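Side-chain contacts in fatty acid amide hydrolase (Candida albicans, PDB 6KVR), which probably hydrolyses monocarboxylic acid amides, fatty acid amides among them, to the carboxylate and ammonium, as a member of the amidase family: residues V355-P358 with I359-A362; D508-T511 with E512-K516. One frame throughout, in Å; residues are numbered along the deposited sequence.

Contact 1 (V355-P358 with I359-A362); sequences VSPP and IRRA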
# COMPACT_ATOMS: atom_id res chain seq x y z
N VAL A 355 11.09 29.20 -11.59
CA VAL A 355 12.42 28.61 -11.65
C VAL A 355 13.40 29.68 -12.15
O VAL A 355 13.01 30.67 -12.76
CB VAL A 355 12.48 27.34 -12.54
CG1 VAL A 355 11.52 26.28 -12.03
CG2 VAL A 355 12.20 27.66 -14.01
N SER A 356 14.68 29.46 -11.84
CA SER A 356 15.75 30.40 -12.17
C SER A 356 16.23 30.17 -13.60
O SER A 356 15.92 29.15 -14.22
CB SER A 356 16.89 30.23 -11.17
OG SER A 356 17.69 29.12 -11.51
N PRO A 357 17.00 31.11 -14.16
CA PRO A 357 17.34 31.07 -15.59
C PRO A 357 17.98 29.77 -16.05
O PRO A 357 17.61 29.27 -17.12
CB PRO A 357 18.30 32.26 -15.75
CG PRO A 357 17.73 33.26 -14.79
CD PRO A 357 17.30 32.44 -13.58
N PRO A 358 18.95 29.18 -15.32
CA PRO A 358 19.53 27.92 -15.83
C PRO A 358 18.51 26.80 -15.96
O PRO A 358 18.56 26.05 -16.94
CB PRO A 358 20.62 27.59 -14.81
CG PRO A 358 20.26 28.34 -13.59
CD PRO A 358 19.61 29.61 -14.07
N ILE A 359 17.56 26.69 -15.02
CA ILE A 359 16.54 25.64 -15.12
C ILE A 359 15.60 25.92 -16.29
O ILE A 359 15.24 25.00 -17.05
CB ILE A 359 15.75 25.51 -13.80
CG1 ILE A 359 16.68 25.42 -12.58
CG2 ILE A 359 14.86 24.28 -13.85
CD1 ILE A 359 17.64 24.24 -12.62
N ARG A 360 15.17 27.17 -16.44
CA ARG A 360 14.32 27.51 -17.57
C ARG A 360 15.00 27.18 -18.89
O ARG A 360 14.40 26.55 -19.77
CB ARG A 360 13.94 28.99 -17.51
CG ARG A 360 13.03 29.44 -18.67
CD ARG A 360 12.58 30.88 -18.49
NE ARG A 360 13.72 31.77 -18.35
CZ ARG A 360 13.64 33.02 -17.91
NH1 ARG A 360 12.48 33.54 -17.55
NH2 ARG A 360 14.75 33.75 -17.83
N ARG A 361 16.28 27.55 -19.03
CA ARG A 361 16.98 27.31 -20.28
C ARG A 361 17.12 25.82 -20.56
O ARG A 361 16.80 25.35 -21.66
CB ARG A 361 18.36 27.99 -20.27
CG ARG A 361 19.19 27.71 -21.51
CD ARG A 361 20.46 28.57 -21.61
NE ARG A 361 21.36 28.36 -20.49
CZ ARG A 361 22.30 27.43 -20.43
NH1 ARG A 361 22.50 26.59 -21.44
NH2 ARG A 361 23.04 27.32 -19.33
N ALA A 362 17.58 25.05 -19.57
CA ALA A 362 17.79 23.62 -19.78
C ALA A 362 16.47 22.90 -20.09
O ALA A 362 16.42 22.04 -20.97
CB ALA A 362 18.48 23.01 -18.57
O HOH W 1 16.48 31.12 -19.52
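The N of R360, R361 and A362 bond back four residues to the O of S356, P357 and P358, which makes this the first turn of helix 357-372. The R360 N to S356 O bond is 3.1 Å long and nearly straight, at 172°. R361 N reaches P357 O at 2.9 Å. S356 is the N-cap residue, yet its hydroxyl does not cap the helix: OG hydrogen-bonds to N470 and passes I359 CG1 at 4.0 Å. P357 and P358 fill the next two positions. Their lack of an N-H costs the helix nothing, since first-turn N-H groups make no i to i-4 helix bond.

V355 lies just ahead of the helix and folds back on it. Its CB meets I359 CB at 4.0 Å, and its CG2 rests over the start of R360, 4.1 Å from R360 CB. I359 has CG1 beside its backbone N (chi1 -49°), which leaves CG2 on the V355 side. V355 and I359 both pack on P466 of strand 462-466.

R360 leaves the helix extended through chi1 and chi2, with CG anti to the backbone N (chi1 -180°), then bends at chi3. One water accepts from R360 NE at 3.1 Å, in the guanidinium plane, and donates to P357 O at 3.2 Å. P357 O thus serves both the helix bond and the water. The guanidinium of R360 pairs with D514, and that of R361 with D508. The helix start is therefore held in two ways: V355 and I359 pack on the sheet, and the two aspartates probably balance the arginine charges.

Contact 2 (D508-T511 with E512-K516); sequences DKWT and EEDTK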
# COMPACT_ATOMS: atom_id res chain seq x y z
N ASP A 508 23.01 32.79 -18.06
CA ASP A 508 21.89 32.45 -17.18
C ASP A 508 21.64 33.58 -16.18
O ASP A 508 21.90 33.47 -14.98
CB ASP A 508 22.16 31.12 -16.47
CG ASP A 508 22.13 29.93 -17.42
OD1 ASP A 508 21.24 29.90 -18.30
OD2 ASP A 508 22.99 29.01 -17.31
N LYS A 509 21.10 34.69 -16.68
CA LYS A 509 20.76 35.81 -15.82
C LYS A 509 19.32 36.24 -16.08
O LYS A 509 18.72 35.89 -17.09
CB LYS A 509 21.71 37.01 -16.00
CG LYS A 509 22.01 37.42 -17.42
CD LYS A 509 23.36 38.11 -17.51
CE LYS A 509 23.41 39.11 -18.67
NZ LYS A 509 22.68 38.66 -19.90
N TRP A 510 18.77 36.97 -15.11
CA TRP A 510 17.39 37.42 -15.23
C TRP A 510 17.28 38.38 -16.40
O TRP A 510 18.20 39.16 -16.67
CB TRP A 510 16.95 38.11 -13.93
CG TRP A 510 16.87 37.24 -12.68
CD1 TRP A 510 17.66 37.34 -11.56
CD2 TRP A 510 15.93 36.17 -12.41
NE1 TRP A 510 17.27 36.40 -10.62
CE2 TRP A 510 16.23 35.67 -11.12
CE3 TRP A 510 14.88 35.59 -13.13
CZ2 TRP A 510 15.51 34.62 -10.54
CZ3 TRP A 510 14.16 34.53 -12.55
CH2 TRP A 510 14.48 34.06 -11.27
N THR A 511 16.17 38.33 -17.11
CA THR A 511 15.90 39.32 -18.14
C THR A 511 15.19 40.54 -17.55
O THR A 511 14.80 40.56 -16.38
CB THR A 511 15.04 38.73 -19.25
OG1 THR A 511 13.66 38.82 -18.87
CG2 THR A 511 15.42 37.28 -19.51
N GLU A 512 15.00 41.56 -18.40
CA GLU A 512 14.31 42.76 -17.97
C GLU A 512 12.83 42.50 -17.76
O GLU A 512 12.21 43.06 -16.86
CB GLU A 512 14.52 43.89 -18.99
CG GLU A 512 14.15 45.30 -18.48
CD GLU A 512 15.18 45.90 -17.52
OE1 GLU A 512 15.68 45.18 -16.63
OE2 GLU A 512 15.49 47.09 -17.68
N GLU A 513 12.25 41.62 -18.58
CA GLU A 513 10.90 41.15 -18.31
C GLU A 513 10.83 40.40 -16.99
O GLU A 513 9.84 40.50 -16.26
CB GLU A 513 10.41 40.27 -19.46
CG GLU A 513 8.92 39.92 -19.40
CD GLU A 513 8.01 41.16 -19.42
OE1 GLU A 513 8.37 42.16 -20.10
OE2 GLU A 513 6.93 41.12 -18.78
N ASP A 514 11.88 39.64 -16.65
CA ASP A 514 11.88 38.94 -15.37
C ASP A 514 11.83 39.91 -14.20
O ASP A 514 11.24 39.58 -13.16
CB ASP A 514 13.11 38.03 -15.24
CG ASP A 514 13.07 36.82 -16.17
OD1 ASP A 514 11.97 36.31 -16.48
OD2 ASP A 514 14.15 36.36 -16.61
N THR A 515 12.42 41.11 -14.33
CA THR A 515 12.56 41.98 -13.16
C THR A 515 11.23 42.61 -12.76
O THR A 515 11.13 43.12 -11.64
CB THR A 515 13.61 43.10 -13.40
OG1 THR A 515 13.31 43.81 -14.60
CG2 THR A 515 15.01 42.53 -13.52
N LYS A 516 10.22 42.57 -13.62
CA LYS A 516 8.90 43.06 -13.27
C LYS A 516 7.96 41.93 -12.85
O LYS A 516 6.74 42.11 -12.85
CB LYS A 516 8.30 43.86 -14.42
CG LYS A 516 8.61 43.22 -15.74
CD LYS A 516 9.01 44.21 -16.81
CE LYS A 516 7.80 44.74 -17.58
NZ LYS A 516 8.21 45.66 -18.67
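The indole of W510 meets D514 at an edge: OD2 lies near the ring plane, 3.6 Å from CE3. The carboxylate plane stands 83° from the ring, so the two groups do not stack. Y531 makes an edge-to-face contact with the same indole, and W510 also packs on P357 and R354.

T511 and D514 form a capping box at the start of the short, weakly bonded helix 512-515. T511 N gives a nearly straight bond to D514 OD2 at 2.9 Å. It arrives on the anti side, 31° out of the carboxylate plane. In return, D514 N donates to T511 OG1 at 3.0 Å. T511 OG1 sits between the backbone N and the carbonyl carbon (chi1 85°), which turns it toward the N-H groups of the first turn. T511 CG2 comes within 3.3 Å of D514 OD2, the side chains crossing at a slant.

T515 N bonds weakly to T511 O. E512 O takes two donors from one face, T515 N and T515 OG1, the latter at 2.6 Å. With R360 as its second partner, D514 OD2 holds both a backbone N-H and a guanidinium, which would probably stabilise its negative charge.

How the contacts relate
Along the chain, contact 1 comes first and contact 2 follows about 145 residues later. They are in series and neither nest nor cross. Each is a local turn at a helix start and closes no long loop. Contact 1 opens helix 357-372 of the beta-alpha-beta unit between strands 343-346 and 376-379. Contact 2 opens helix 512-515, after strand 501-502. Their centres lie 12 Å apart. Two salt bridges join them: R361 NH2 to D508 OD2 at 2.6 Å, and R360 NH2 to D514 OD2 at 2.9 Å. The prolines of contact 1 add packing against D508 and K509. The largely exposed segment 508-516, anchored through its buried D508, is thus tied to the helix start.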